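Local structure of erythrocyte membrane protein 1 (Plasmodium falciparum, 2XU0) at residues 26-29 with 30-33; 32-35 with 36-40; 415-418 with 419-423. The protein probably binds host cell surface receptors as a parasite adhesin, this chain being its N-terminal segment and first Duffy-binding-like domain, a rosetting module. The protein carries 10 engineered substitutions. All blocks are in the same frame, centred on the assembly; numbering follows the deposited sequence. Where two conformers were deposited one is given.

Interaction 1: residues 26-29 with 30-33; sequences LENI and GIKI
G30 N donates to L26 O at 2.8 Å and I31 N to E27 O at 2.9 Å, successive i to i+4 bonds of helix 22-39, and I33 N continues the series onto I29 O. The side chains of these two turns leave the helix on different sides. I29 and I33, four residues apart, form an apolar ridge: CG2 of I29 comes within 4.4 Å of CG1 of I33, a loose touch; both residues also pack on F417 of helix 415-423, as does L26, and I29 on N420. The first torsion of I33 (chi1 -55°) sets CG1 beside its own backbone N, and from there CG1 lies 3.4 Å from I29 O, close to the carbonyl that receives I33 N. N28 and I31 run side by side, pointing the same way, and the methyl CD1 of I31 sits 4.0 Å from OD1 of N28. I31 CG1 also packs at 3.3 Å against the carbonyl oxygen of E27. The polar ends are bonded to other parts of the chain. N28 is held through both ends of its amide, OD1 by R280 NH2 and ND2 by K281 O, while the buried carboxylate of E27 is gripped by the Y278 and T304 hydroxyls and the backbone N of Y305. Three bonds on that carboxylate would fix its rotation and offset the cost of burying a charge. These two turns of the N-terminal segment are therefore anchored by polar bonds at E27 and N28, and by hydrocarbon contacts at L26, I29 and I33.

Interaction 2: residues 32-35 with 36-40; sequences KIYN and QEIKK
The ring of Y34 carries I38 over one face: CG2 of I38 stands 4.1 Å from the ring centroid of Y34, 27° off the ring normal, a CH-pi contact. The other branch of the same isoleucine reaches further along, its CD1 methyl lying 3.6 Å from CE1 of Y34, while CG1 stands above that face toward the rim. Outside the segments the ring meets Y308 edge-to-face and Y305 obliquely. Two torsions bring the pair together. Y34 holds CG opposite its backbone N, swinging the ring along the helix toward the next turn; I38 has the less common rotamer with CG1 between N and the carbonyl carbon (chi1 69°), so both branches lie over the same face. Beneath them I38 N donates to Y34 O at 3.1 Å, with a rather bent N-H...O angle of 135°, and makes a second, weak bond to N35 O. This bifurcated bonding lies near the C-terminal end of helix 22-39. One turn earlier the ladder is more regular: Q36 N bonds to K32 O and E37 N to I33 O. The extended side chain of Q36 runs past K32 O, its CG 3.7 Å from that oxygen, and slants across I33, whose CD1 is 4.2 Å from OE1 of Q36. Here, at the surface of the protein, the N-terminal segment meets two helices: I33 and Q36 face helix 415-423 through E416, I33 also reaching F417, whereas Y34 and I38 rest on helix 249-268 at R261 and T258, so the helix end lies between those two helices.

Interaction 3: residues 415-418 with 419-423; sequences KEFY and ENLDK
E419 opens the second half of the short helix 415-423, part of the C-terminal subdomain of the Duffy-binding-like domain, and its N donates to K415 O at 3.0 Å. In the conformer given here, one of two, its carboxylate stands between two side chains of the preceding turn. On one side OE2 lies 3.7 Å from CG of K415, against the aliphatic stem, with the two charged ends not in contact: OE2 is bonded to W405 NE1, and K415 NZ to the carbonyl of N410. On the other, OE1 of E419 comes to 3.4 Å from OE1 of E416, the carboxylate planes 85° apart, a like-charge approach that is doubtful because it rests on this one conformer. N420 follows and donates twice to E416 O, through backbone N and side-chain ND2. L421 then turns inward. With CG set beside its own N (chi1 -83°), it lies alongside Y418, CD1 to CD1 3.6 Å, and slants past F417, its CG 4.1 Å from CE2 of that ring. These three residues form the apolar face of the helix, packed on L313 of helix 311-338. D422 closes a regular step onto Y418 O and sends OD1 to the hydroxyl of S427, and K423 N bonds back to E419 O. In the preceding turn, N420 N and ND2 approach E416 O, both at 3.1 Å, from opposite faces of its carbonyl plane, ND2 standing 40° out of that plane while the oxygen lies close to the amide plane of N420.

Interactions 1 and 2 are overlapping stretches of helix 22-39, sharing K32 and I33, with centres about 10 Å apart. Interaction 3 comes some 375 residues later, on helix 415-423, yet its centre is about 10 Å from that of interaction 1 and about 15 Å from that of interaction 2. The two helices pack directly: CG2 of I29 lies 3.5 Å from both CB of N420 and CE1 of F417, and further along CD1 of I33 meets CB of E416 at 3.8 Å. All three contacts lie on the same side of the chain's centre. The N-terminal segment is thus packed against the C-terminal subdomain of the Duffy-binding-like domain.

Interaction 1: residues 26-29 with 30-33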
ATOM      1  N   LEU A  26     -11.047  -4.720  -4.939  1.00 28.88           N
ATOM      2  CA  LEU A  26     -11.053  -4.924  -3.486  1.00 28.25           C
ATOM      3  C   LEU A  26     -11.993  -3.947  -2.806  1.00 33.41           C
ATOM      4  O   LEU A  26     -12.691  -4.342  -1.873  1.00 35.03           O
ATOM      5  CB  LEU A  26      -9.620  -4.864  -2.876  1.00 27.35           C
ATOM      6  CG  LEU A  26      -8.566  -5.867  -3.408  1.00 30.35           C
ATOM      7  CD1 LEU A  26      -7.139  -5.425  -3.034  1.00 28.39           C
ATOM      8  CD2 LEU A  26      -8.826  -7.263  -2.934  1.00 30.01           C
ATOM      9  N   GLU A  27     -12.002  -2.675  -3.252  1.00 30.13           N
ATOM     10  CA  GLU A  27     -12.893  -1.618  -2.742  1.00 30.84           C
ATOM     11  C   GLU A  27     -14.367  -2.048  -2.942  1.00 34.62           C
ATOM     12  O   GLU A  27     -15.224  -1.837  -2.061  1.00 35.44           O
ATOM     13  CB  GLU A  27     -12.665  -0.311  -3.521  1.00 32.80           C
ATOM     14  CG  GLU A  27     -11.530   0.548  -2.997  1.00 42.57           C
ATOM     15  CD  GLU A  27     -11.891   1.421  -1.821  1.00 46.27           C
ATOM     16  OE1 GLU A  27     -12.922   1.156  -1.166  1.00 51.26           O
ATOM     17  OE2 GLU A  27     -11.098   2.331  -1.509  1.00 36.69           O
ATOM     18  N   ASN A  28     -14.643  -2.671  -4.070  1.00 29.75           N
ATOM     19  CA  ASN A  28     -15.994  -3.144  -4.336  1.00 31.17           C
ATOM     20  C   ASN A  28     -16.427  -4.267  -3.410  1.00 35.34           C
ATOM     21  O   ASN A  28     -17.584  -4.292  -2.986  1.00 34.27           O
ATOM     22  CB  ASN A  28     -16.235  -3.422  -5.789  1.00 33.99           C
ATOM     23  CG  ASN A  28     -16.412  -2.152  -6.581  1.00 54.85           C
ATOM     24  OD1 ASN A  28     -17.282  -1.330  -6.288  1.00 53.08           O
ATOM     25  ND2 ASN A  28     -15.568  -1.942  -7.571  1.00 44.89           N
ATOM     26  N   ILE A  29     -15.495  -5.131  -3.013  1.00 30.08           N
ATOM     27  CA  ILE A  29     -15.839  -6.174  -2.044  1.00 29.38           C
ATOM     28  C   ILE A  29     -15.911  -5.547  -0.651  1.00 34.42           C
ATOM     29  O   ILE A  29     -16.813  -5.883   0.099  1.00 34.09           O
ATOM     30  CB  ILE A  29     -14.918  -7.426  -2.144  1.00 30.88           C
ATOM     31  CG1 ILE A  29     -15.003  -8.034  -3.550  1.00 29.07           C
ATOM     32  CG2 ILE A  29     -15.293  -8.449  -1.064  1.00 30.09           C
ATOM     33  CD1 ILE A  29     -13.824  -8.973  -3.909  1.00 32.65           C
ATOM     34  N   GLY A  30     -15.031  -4.572  -0.370  1.00 31.98           N
ATOM     35  CA  GLY A  30     -15.014  -3.817   0.882  1.00 30.96           C
ATOM     36  C   GLY A  30     -16.337  -3.136   1.198  1.00 33.06           C
ATOM     37  O   GLY A  30     -16.753  -3.104   2.360  1.00 30.08           O
ATOM     38  N   ILE A  31     -16.991  -2.565   0.176  1.00 33.02           N
ATOM     39  CA  ILE A  31     -18.311  -1.913   0.282  1.00 34.46           C
ATOM     40  C   ILE A  31     -19.315  -2.937   0.796  1.00 39.03           C
ATOM     41  O   ILE A  31     -20.105  -2.613   1.677  1.00 38.87           O
ATOM     42  CB  ILE A  31     -18.827  -1.398  -1.110  1.00 38.73           C
ATOM     43  CG1 ILE A  31     -18.050  -0.198  -1.577  1.00 39.49           C
ATOM     44  CG2 ILE A  31     -20.342  -1.047  -1.048  1.00 41.84           C
ATOM     45  CD1 ILE A  31     -18.488   0.288  -2.870  1.00 52.15           C
ATOM     46  N   LYS A  32     -19.322  -4.152   0.196  1.00 36.26           N
ATOM     47  CA  LYS A  32     -20.255  -5.205   0.594  1.00 36.84           C
ATOM     48  C   LYS A  32     -20.023  -5.602   2.051  1.00 39.66           C
ATOM     49  O   LYS A  32     -20.992  -5.677   2.802  1.00 38.61           O
ATOM     50  CB  LYS A  32     -20.153  -6.422  -0.325  1.00 40.20           C
ATOM     51  CG  LYS A  32     -20.542  -6.164  -1.761  1.00 55.95           C
ATOM     52  CD  LYS A  32     -20.959  -7.473  -2.434  1.00 67.44           C
ATOM     53  CE  LYS A  32     -21.428  -7.274  -3.857  1.00 77.55           C
ATOM     54  NZ  LYS A  32     -20.290  -7.095  -4.802  1.00 87.92           N
ATOM     55  N   ILE A  33     -18.744  -5.776   2.465  1.00 33.66           N
ATOM     56  CA  ILE A  33     -18.398  -6.111   3.850  1.00 33.68           C
ATOM     57  C   ILE A  33     -18.881  -5.019   4.835  1.00 39.37           C
ATOM     58  O   ILE A  33     -19.494  -5.330   5.860  1.00 39.21           O
ATOM     59  CB  ILE A  33     -16.880  -6.417   4.002  1.00 36.07           C
ATOM     60  CG1 ILE A  33     -16.398  -7.526   3.045  1.00 35.19           C
ATOM     61  CG2 ILE A  33     -16.483  -6.691   5.462  1.00 36.18           C
ATOM     62  CD1 ILE A  33     -17.218  -8.913   3.043  1.00 39.55           C
TER

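Interaction 2: residues 32-35 with 36-40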
ATOM      1  N   LYS A  32     -19.322  -4.152   0.196  1.00 36.26           N
ATOM      2  CA  LYS A  32     -20.255  -5.205   0.594  1.00 36.84           C
ATOM      3  C   LYS A  32     -20.023  -5.602   2.051  1.00 39.66           C
ATOM      4  O   LYS A  32     -20.992  -5.677   2.802  1.00 38.61           O
ATOM      5  CB  LYS A  32     -20.153  -6.422  -0.325  1.00 40.20           C
ATOM      6  CG  LYS A  32     -20.542  -6.164  -1.761  1.00 55.95           C
ATOM      7  CD  LYS A  32     -20.959  -7.473  -2.434  1.00 67.44           C
ATOM      8  CE  LYS A  32     -21.428  -7.274  -3.857  1.00 77.55           C
ATOM      9  NZ  LYS A  32     -20.290  -7.095  -4.802  1.00 87.92           N
ATOM     10  N   ILE A  33     -18.744  -5.776   2.465  1.00 33.66           N
ATOM     11  CA  ILE A  33     -18.398  -6.111   3.850  1.00 33.68           C
ATOM     12  C   ILE A  33     -18.881  -5.019   4.835  1.00 39.37           C
ATOM     13  O   ILE A  33     -19.494  -5.330   5.860  1.00 39.21           O
ATOM     14  CB  ILE A  33     -16.880  -6.417   4.002  1.00 36.07           C
ATOM     15  CG1 ILE A  33     -16.398  -7.526   3.045  1.00 35.19           C
ATOM     16  CG2 ILE A  33     -16.483  -6.691   5.462  1.00 36.18           C
ATOM     17  CD1 ILE A  33     -17.218  -8.913   3.043  1.00 39.55           C
ATOM     18  N   TYR A  34     -18.614  -3.751   4.503  1.00 36.30           N
ATOM     19  CA  TYR A  34     -19.016  -2.611   5.317  1.00 36.11           C
ATOM     20  C   TYR A  34     -20.546  -2.598   5.456  1.00 40.13           C
ATOM     21  O   TYR A  34     -21.050  -2.414   6.561  1.00 38.31           O
ATOM     22  CB  TYR A  34     -18.475  -1.292   4.722  1.00 36.55           C
ATOM     23  CG  TYR A  34     -19.009  -0.047   5.400  1.00 39.22           C
ATOM     24  CD1 TYR A  34     -20.046   0.691   4.831  1.00 41.08           C
ATOM     25  CD2 TYR A  34     -18.543   0.343   6.654  1.00 39.72           C
ATOM     26  CE1 TYR A  34     -20.566   1.821   5.468  1.00 40.83           C
ATOM     27  CE2 TYR A  34     -19.069   1.457   7.311  1.00 39.83           C
ATOM     28  CZ  TYR A  34     -20.083   2.192   6.712  1.00 47.35           C
ATOM     29  OH  TYR A  34     -20.596   3.297   7.344  1.00 50.64           O
ATOM     30  N   ASN A  35     -21.262  -2.792   4.337  1.00 38.59           N
ATOM     31  CA  ASN A  35     -22.733  -2.842   4.291  1.00 40.50           C
ATOM     32  C   ASN A  35     -23.313  -3.935   5.184  1.00 45.78           C
ATOM     33  O   ASN A  35     -24.255  -3.662   5.920  1.00 45.07           O
ATOM     34  CB  ASN A  35     -23.229  -3.010   2.862  1.00 41.83           C
ATOM     35  CG  ASN A  35     -23.177  -1.749   2.057  1.00 48.87           C
ATOM     36  OD1 ASN A  35     -23.093  -0.648   2.589  1.00 44.06           O
ATOM     37  ND2 ASN A  35     -23.222  -1.884   0.737  1.00 43.19           N
ATOM     38  N   GLN A  36     -22.722  -5.145   5.170  1.00 45.03           N
ATOM     39  CA  GLN A  36     -23.169  -6.245   6.040  1.00 46.23           C
ATOM     40  C   GLN A  36     -23.010  -5.860   7.501  1.00 52.51           C
ATOM     41  O   GLN A  36     -23.890  -6.140   8.310  1.00 54.10           O
ATOM     42  CB  GLN A  36     -22.366  -7.539   5.784  1.00 47.46           C
ATOM     43  CG  GLN A  36     -22.796  -8.327   4.550  1.00 56.53           C
ATOM     44  CD  GLN A  36     -21.710  -9.273   4.061  0.80 70.46           C
ATOM     45  OE1 GLN A  36     -21.393  -9.317   2.872  0.60 65.36           O
ATOM     46  NE2 GLN A  36     -21.101 -10.050   4.956  0.60 57.15           N
ATOM     47  N   GLU A  37     -21.881  -5.227   7.830  1.00 48.55           N
ATOM     48  CA  GLU A  37     -21.517  -4.825   9.176  1.00 48.29           C
ATOM     49  C   GLU A  37     -22.393  -3.735   9.782  1.00 51.72           C
ATOM     50  O   GLU A  37     -22.552  -3.698  10.999  1.00 52.30           O
ATOM     51  CB  GLU A  37     -20.052  -4.419   9.199  1.00 50.21           C
ATOM     52  CG  GLU A  37     -19.113  -5.618   9.320  0.50 57.32           C
ATOM     53  CD  GLU A  37     -19.327  -6.521  10.524  0.50 67.99           C
ATOM     54  OE1 GLU A  37     -19.353  -6.006  11.665  0.50 51.42           O
ATOM     55  OE2 GLU A  37     -19.477  -7.748  10.325  0.50 64.65           O
ATOM     56  N   ILE A  38     -22.946  -2.853   8.953  1.00 45.99           N
ATOM     57  CA  ILE A  38     -23.792  -1.765   9.422  1.00 45.13           C
ATOM     58  C   ILE A  38     -25.280  -2.082   9.218  1.00 51.78           C
ATOM     59  O   ILE A  38     -26.126  -1.245   9.545  1.00 50.98           O
ATOM     60  CB  ILE A  38     -23.387  -0.383   8.824  1.00 47.09           C
ATOM     61  CG1 ILE A  38     -23.689  -0.273   7.315  1.00 46.12           C
ATOM     62  CG2 ILE A  38     -21.938  -0.004   9.182  1.00 47.28           C
ATOM     63  CD1 ILE A  38     -23.882   1.143   6.832  1.00 43.77           C
ATOM     64  N   LYS A  39     -25.594  -3.281   8.667  1.00 50.34           N
ATOM     65  CA  LYS A  39     -26.972  -3.685   8.387  1.00 51.17           C
ATOM     66  C   LYS A  39     -27.777  -3.833   9.665  1.00 57.82           C
ATOM     67  O   LYS A  39     -28.871  -3.288   9.752  1.00 58.56           O
ATOM     68  CB  LYS A  39     -27.040  -4.974   7.540  1.00 53.17           C
ATOM     69  CG  LYS A  39     -28.393  -5.110   6.834  1.00 62.26           C
ATOM     70  CD  LYS A  39     -28.705  -6.525   6.366  1.00 72.93           C
ATOM     71  CE  LYS A  39     -30.198  -6.800   6.281  1.00 80.40           C
ATOM     72  NZ  LYS A  39     -30.906  -5.901   5.325  1.00 84.11           N
ATOM     73  N   LYS A  40     -27.235  -4.570  10.635  1.00 56.14           N
ATOM     74  CA  LYS A  40     -27.858  -4.824  11.925  1.00 57.18           C
ATOM     75  C   LYS A  40     -27.743  -3.608  12.841  1.00 62.41           C
ATOM     76  O   LYS A  40     -26.661  -3.024  12.979  1.00 61.78           O
ATOM     77  CB  LYS A  40     -27.282  -6.099  12.593  1.00 60.55           C
ATOM     78  CG  LYS A  40     -25.766  -6.095  12.921  1.00 79.82           C
ATOM     79  CD  LYS A  40     -24.821  -6.452  11.734  1.00 92.56           C
ATOM     80  CE  LYS A  40     -24.973  -7.858  11.172  1.00106.62           C
ATOM     81  NZ  LYS A  40     -24.665  -8.918  12.175  1.00117.28           N
TER

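Interaction 3: residues 415-418 with 419-423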
ATOM      1  N   LYS A 415     -13.086 -14.010   6.664  1.00 42.09           N
ATOM      2  CA  LYS A 415     -13.813 -15.097   5.980  1.00 41.26           C
ATOM      3  C   LYS A 415     -14.764 -14.634   4.877  1.00 43.51           C
ATOM      4  O   LYS A 415     -14.590 -15.072   3.748  1.00 44.14           O
ATOM      5  CB  LYS A 415     -14.524 -16.026   6.974  1.00 43.84           C
ATOM      6  CG  LYS A 415     -14.769 -17.421   6.427  1.00 57.77           C
ATOM      7  CD  LYS A 415     -15.539 -18.272   7.410  1.00 70.30           C
ATOM      8  CE  LYS A 415     -15.425 -19.742   7.081  1.00 82.43           C
ATOM      9  NZ  LYS A 415     -16.210 -20.575   8.030  1.00 94.17           N
ATOM     10  N   GLU A 416     -15.725 -13.722   5.172  1.00 38.64           N
ATOM     11  CA  GLU A 416     -16.674 -13.228   4.157  1.00 37.24           C
ATOM     12  C   GLU A 416     -15.975 -12.608   2.959  1.00 40.66           C
ATOM     13  O   GLU A 416     -16.466 -12.773   1.837  1.00 40.73           O
ATOM     14  CB  GLU A 416     -17.689 -12.233   4.731  1.00 38.78           C
ATOM     15  CG  GLU A 416     -18.793 -12.850   5.575  1.00 58.07           C
ATOM     16  CD  GLU A 416     -19.878 -13.608   4.827  0.80 87.83           C
ATOM     17  OE1 GLU A 416     -20.492 -14.511   5.441  0.60 76.68           O
ATOM     18  OE2 GLU A 416     -20.125 -13.297   3.639  0.60 89.35           O
ATOM     19  N   PHE A 417     -14.842 -11.876   3.183  1.00 35.57           N
ATOM     20  CA  PHE A 417     -14.118 -11.243   2.062  1.00 33.55           C
ATOM     21  C   PHE A 417     -13.569 -12.290   1.097  1.00 36.57           C
ATOM     22  O   PHE A 417     -13.788 -12.188  -0.107  1.00 36.96           O
ATOM     23  CB  PHE A 417     -12.982 -10.339   2.559  1.00 33.24           C
ATOM     24  CG  PHE A 417     -12.532  -9.371   1.500  1.00 32.31           C
ATOM     25  CD1 PHE A 417     -12.931  -8.037   1.541  1.00 33.07           C
ATOM     26  CD2 PHE A 417     -11.644  -9.767   0.501  1.00 32.38           C
ATOM     27  CE1 PHE A 417     -12.486  -7.137   0.580  1.00 33.01           C
ATOM     28  CE2 PHE A 417     -11.205  -8.866  -0.464  1.00 33.59           C
ATOM     29  CZ  PHE A 417     -11.648  -7.564  -0.431  1.00 31.69           C
ATOM     30  N   TYR A 418     -12.860 -13.291   1.629  1.00 35.96           N
ATOM     31  CA  TYR A 418     -12.299 -14.376   0.821  1.00 36.90           C
ATOM     32  C   TYR A 418     -13.434 -15.198   0.163  1.00 44.21           C
ATOM     33  O   TYR A 418     -13.249 -15.645  -0.965  1.00 43.80           O
ATOM     34  CB  TYR A 418     -11.261 -15.209   1.595  1.00 37.08           C
ATOM     35  CG  TYR A 418      -9.930 -14.497   1.744  1.00 38.99           C
ATOM     36  CD1 TYR A 418      -9.020 -14.444   0.689  1.00 40.82           C
ATOM     37  CD2 TYR A 418      -9.564 -13.901   2.948  1.00 39.56           C
ATOM     38  CE1 TYR A 418      -7.800 -13.770   0.817  1.00 41.62           C
ATOM     39  CE2 TYR A 418      -8.337 -13.252   3.095  1.00 39.57           C
ATOM     40  CZ  TYR A 418      -7.463 -13.179   2.023  1.00 42.66           C
ATOM     41  OH  TYR A 418      -6.266 -12.510   2.158  1.00 39.75           O
ATOM     42  N   GLU A 419     -14.645 -15.264   0.801  1.00 42.79           N
ATOM     43  CA  GLU A 419     -15.840 -15.922   0.224  1.00 43.78           C
ATOM     44  C   GLU A 419     -16.192 -15.172  -1.087  1.00 47.21           C
ATOM     45  O   GLU A 419     -16.375 -15.803  -2.120  1.00 47.24           O
ATOM     46  CB  GLU A 419     -17.037 -15.856   1.213  1.00 45.21           C
ATOM     47  CG  GLU A 419     -17.572 -17.208   1.661  0.50 54.50           C
ATOM     48  CD  GLU A 419     -17.636 -17.427   3.163  0.50 65.72           C
ATOM     49  OE1 GLU A 419     -18.358 -16.669   3.853  0.50 60.73           O
ATOM     50  OE2 GLU A 419     -17.004 -18.394   3.647  0.50 47.53           O
ATOM     51  N   ASN A 420     -16.211 -13.823  -1.046  1.00 43.29           N
ATOM     52  CA  ASN A 420     -16.492 -12.974  -2.205  1.00 42.52           C
ATOM     53  C   ASN A 420     -15.460 -13.059  -3.320  1.00 46.09           C
ATOM     54  O   ASN A 420     -15.849 -12.974  -4.474  1.00 45.49           O
ATOM     55  CB  ASN A 420     -16.714 -11.531  -1.794  1.00 45.07           C
ATOM     56  CG  ASN A 420     -18.136 -11.268  -1.405  1.00 65.53           C
ATOM     57  OD1 ASN A 420     -18.985 -10.970  -2.254  1.00 63.43           O
ATOM     58  ND2 ASN A 420     -18.436 -11.422  -0.118  1.00 51.60           N
ATOM     59  N   LEU A 421     -14.154 -13.183  -2.993  1.00 44.15           N
ATOM     60  CA  LEU A 421     -13.076 -13.323  -3.989  1.00 43.72           C
ATOM     61  C   LEU A 421     -13.271 -14.609  -4.772  1.00 49.82           C
ATOM     62  O   LEU A 421     -13.051 -14.637  -5.984  1.00 49.41           O
ATOM     63  CB  LEU A 421     -11.685 -13.387  -3.317  1.00 42.79           C
ATOM     64  CG  LEU A 421     -11.014 -12.093  -2.942  1.00 46.18           C
ATOM     65  CD1 LEU A 421      -9.769 -12.377  -2.153  1.00 45.50           C
ATOM     66  CD2 LEU A 421     -10.674 -11.256  -4.186  1.00 46.93           C
ATOM     67  N   ASP A 422     -13.638 -15.673  -4.056  1.00 50.00           N
ATOM     68  CA  ASP A 422     -13.918 -17.003  -4.591  1.00 52.59           C
ATOM     69  C   ASP A 422     -15.112 -16.984  -5.535  1.00 58.27           C
ATOM     70  O   ASP A 422     -15.010 -17.566  -6.611  1.00 58.71           O
ATOM     71  CB  ASP A 422     -14.155 -18.005  -3.458  1.00 55.69           C
ATOM     72  CG  ASP A 422     -14.570 -19.377  -3.944  1.00 74.10           C
ATOM     73  OD1 ASP A 422     -13.686 -20.144  -4.380  1.00 76.02           O
ATOM     74  OD2 ASP A 422     -15.775 -19.699  -3.852  1.00 82.65           O
ATOM     75  N   LYS A 423     -16.228 -16.314  -5.144  1.00 54.96           N
ATOM     76  CA  LYS A 423     -17.448 -16.165  -5.946  1.00 55.33           C
ATOM     77  C   LYS A 423     -17.116 -15.562  -7.304  1.00 61.47           C
ATOM     78  O   LYS A 423     -17.669 -15.990  -8.316  1.00 61.33           O
ATOM     79  CB  LYS A 423     -18.506 -15.318  -5.213  1.00 57.73           C
ATOM     80  CG  LYS A 423     -19.425 -16.153  -4.327  1.00 74.66           C
ATOM     81  CD  LYS A 423     -20.361 -15.286  -3.494  1.00 85.19           C
ATOM     82  CE  LYS A 423     -20.920 -16.038  -2.311  1.00 90.05           C
ATOM     83  NZ  LYS A 423     -21.461 -15.109  -1.288  1.00 97.77           N
TER